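Local structure of Hpr(Ser) kinase (Coxiella burnetii, 3TQF) at residues Val13-Ile21 / Ile145-Arg153. The protein probably binds ATP and acts as both kinase and phosphatase on a serine of the phosphocarrier protein HPr. Residues are numbered along the deposited sequence; the frame is centred on the assembly and turned at random.
Sequences VIDKMGVLI and IETLVRNHR
D15 and R153 form a salt bridge, with D15 OD1 3.1 Å from R153 NH1. The same nitrogen gives D15 OD2 a weak hydrogen bond, and because the carboxylate and guanidinium planes stand 89° apart the groups do not pair flat. R153 reaches the turn through a chain extended from CG to NE, its CG anti to the backbone N (chi1 173°); its NE is salt-bridged to E157, a second acidic partner for the guanidinium. D15 OD2 also lies 3.4 Å from R150 CG, against the aliphatic part of a side chain whose NH2 is hydrogen-bonded to L83 O of the second subunit. D15 and K16 are the central residues of a type I' turn, I14 to M17, closed by backbone hydrogen bonds both ways between its end residues. This beta hairpin belongs to the mixed sheet of the HPr kinase C-terminal domain, and helix 141-165 packs across it, the local axes of 17-21 and 145-153 approaching to 10.1 Å. Beneath the turn, V149 CG1 meets I14 CG2 at 3.8 Å and V19 CG2 at 3.9 Å. The bent chain of M17, a selenomethionine, sets SE 3.9 Å from R153 CB and, 82° off the ring normal, at the edge of H152, whose ND1 is hydrogen-bonded to Y118.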
# COMPACT_ATOMS: atom_id res chain seq x y z
N VAL A 13 0.03 -6.16 18.52
CA VAL A 13 1.16 -5.50 19.14
C VAL A 13 1.85 -4.68 18.05
O VAL A 13 2.27 -5.23 17.03
CB VAL A 13 2.14 -6.50 19.77
CG1 VAL A 13 3.31 -5.75 20.41
CG2 VAL A 13 1.43 -7.35 20.81
N ILE A 14 1.92 -3.36 18.27
CA ILE A 14 2.51 -2.43 17.33
C ILE A 14 3.49 -1.52 18.06
O ILE A 14 3.08 -0.75 18.93
CB ILE A 14 1.46 -1.53 16.67
CG1 ILE A 14 0.35 -2.36 16.02
CG2 ILE A 14 2.12 -0.62 15.64
CD1 ILE A 14 -0.81 -1.53 15.47
N ASP A 15 4.77 -1.61 17.70
CA ASP A 15 5.82 -0.81 18.32
C ASP A 15 5.79 -0.94 19.84
O ASP A 15 5.84 0.05 20.55
CB ASP A 15 5.69 0.66 17.89
CG ASP A 15 6.90 1.50 18.26
OD1 ASP A 15 8.02 0.95 18.38
OD2 ASP A 15 6.74 2.73 18.44
N LYS A 16 5.70 -2.18 20.31
CA LYS A 16 5.62 -2.51 21.75
C LYS A 16 4.26 -2.19 22.41
O LYS A 16 4.06 -2.53 23.58
CB LYS A 16 6.74 -1.83 22.55
CG LYS A 16 8.16 -2.05 22.04
CD LYS A 16 8.84 -3.28 22.66
CE LYS A 16 10.31 -3.01 23.03
NZ LYS A 16 11.07 -2.27 21.97
N MSE A 17 3.35 -1.55 21.68
CA MSE A 17 2.05 -1.15 22.21
C MSE A 17 0.96 -2.15 21.82
O MSE A 17 0.71 -2.39 20.64
CB MSE A 17 1.63 0.21 21.65
CG MSE A 17 2.66 1.32 21.76
SE MSE A 17 2.54 2.26 23.44
CE MSE A 17 3.64 1.07 24.53
N GLY A 18 0.29 -2.73 22.81
CA GLY A 18 -0.94 -3.48 22.58
C GLY A 18 -2.05 -2.54 22.15
O GLY A 18 -2.48 -1.70 22.93
N VAL A 19 -2.50 -2.70 20.91
CA VAL A 19 -3.45 -1.79 20.28
C VAL A 19 -4.74 -2.51 19.92
O VAL A 19 -4.71 -3.51 19.20
CB VAL A 19 -2.84 -1.18 19.00
CG1 VAL A 19 -3.84 -0.24 18.32
CG2 VAL A 19 -1.53 -0.47 19.32
N LEU A 20 -5.86 -2.00 20.42
CA LEU A 20 -7.19 -2.52 20.10
C LEU A 20 -7.76 -1.75 18.91
O LEU A 20 -7.80 -0.53 18.94
CB LEU A 20 -8.13 -2.34 21.30
CG LEU A 20 -7.77 -3.03 22.62
CD1 LEU A 20 -8.67 -2.55 23.74
CD2 LEU A 20 -7.87 -4.53 22.47
N ILE A 21 -8.22 -2.46 17.88
CA ILE A 21 -8.83 -1.81 16.70
C ILE A 21 -10.33 -2.13 16.60
O ILE A 21 -10.73 -3.29 16.64
CB ILE A 21 -8.19 -2.25 15.39
CG1 ILE A 21 -6.67 -2.08 15.43
CG2 ILE A 21 -8.77 -1.45 14.25
CD1 ILE A 21 -6.22 -0.68 15.13
N ILE A 145 -1.80 4.10 10.60
CA ILE A 145 -2.03 3.51 11.92
C ILE A 145 -0.72 3.19 12.63
O ILE A 145 -0.60 3.40 13.83
CB ILE A 145 -2.89 2.24 11.80
CG1 ILE A 145 -4.30 2.60 11.34
CG2 ILE A 145 -2.94 1.48 13.13
CD1 ILE A 145 -5.12 3.34 12.37
N GLU A 146 0.27 2.70 11.89
CA GLU A 146 1.60 2.48 12.46
C GLU A 146 2.21 3.78 12.96
O GLU A 146 2.80 3.82 14.03
CB GLU A 146 2.54 1.83 11.43
CG GLU A 146 3.99 1.72 11.89
CD GLU A 146 4.90 1.19 10.81
OE1 GLU A 146 4.93 -0.03 10.59
OE2 GLU A 146 5.58 2.01 10.16
N THR A 147 2.06 4.84 12.17
CA THR A 147 2.58 6.15 12.53
C THR A 147 1.83 6.75 13.72
O THR A 147 2.44 7.35 14.60
CB THR A 147 2.50 7.12 11.33
OG1 THR A 147 3.14 6.51 10.20
CG2 THR A 147 3.20 8.43 11.65
N LEU A 148 0.51 6.56 13.74
CA LEU A 148 -0.32 7.00 14.86
C LEU A 148 0.11 6.35 16.17
O LEU A 148 0.13 7.01 17.21
CB LEU A 148 -1.78 6.65 14.60
CG LEU A 148 -2.81 7.20 15.58
CD1 LEU A 148 -3.03 8.69 15.35
CD2 LEU A 148 -4.10 6.43 15.44
N VAL A 149 0.46 5.07 16.11
CA VAL A 149 0.81 4.29 17.30
C VAL A 149 2.20 4.67 17.80
O VAL A 149 2.41 4.79 19.00
CB VAL A 149 0.75 2.77 17.03
CG1 VAL A 149 1.29 1.98 18.22
CG2 VAL A 149 -0.68 2.34 16.72
N ARG A 150 3.14 4.86 16.88
CA ARG A 150 4.50 5.26 17.23
C ARG A 150 4.52 6.65 17.85
O ARG A 150 5.27 6.91 18.79
CB ARG A 150 5.42 5.21 16.01
CG ARG A 150 5.64 3.80 15.46
CD ARG A 150 6.36 3.82 14.15
NE ARG A 150 7.74 4.27 14.31
CZ ARG A 150 8.48 4.85 13.37
NH1 ARG A 150 7.99 5.06 12.15
NH2 ARG A 150 9.72 5.21 13.64
N ASN A 151 3.69 7.55 17.33
CA ASN A 151 3.51 8.88 17.90
C ASN A 151 2.94 8.80 19.30
O ASN A 151 3.33 9.57 20.18
CB ASN A 151 2.60 9.76 17.02
CG ASN A 151 3.38 10.70 16.13
OD1 ASN A 151 4.55 10.47 15.82
ND2 ASN A 151 2.73 11.77 15.70
N HIS A 152 1.99 7.89 19.50
CA HIS A 152 1.38 7.70 20.81
C HIS A 152 2.41 7.25 21.84
O HIS A 152 2.44 7.77 22.96
CB HIS A 152 0.22 6.70 20.74
CG HIS A 152 -0.38 6.40 22.07
ND1 HIS A 152 -1.29 7.23 22.68
CD2 HIS A 152 -0.17 5.37 22.93
CE1 HIS A 152 -1.62 6.72 23.86
NE2 HIS A 152 -0.96 5.59 24.03
N ARG A 153 3.26 6.30 21.46
CA ARG A 153 4.29 5.79 22.36
C ARG A 153 5.27 6.89 22.75
O ARG A 153 5.67 6.98 23.91
CB ARG A 153 5.04 4.63 21.72
CG ARG A 153 6.24 4.15 22.52
CD ARG A 153 6.53 2.69 22.27
NE ARG A 153 7.83 2.32 22.82
CZ ARG A 153 8.97 2.26 22.13
NH1 ARG A 153 9.01 2.55 20.83
NH2 ARG A 153 10.09 1.91 22.75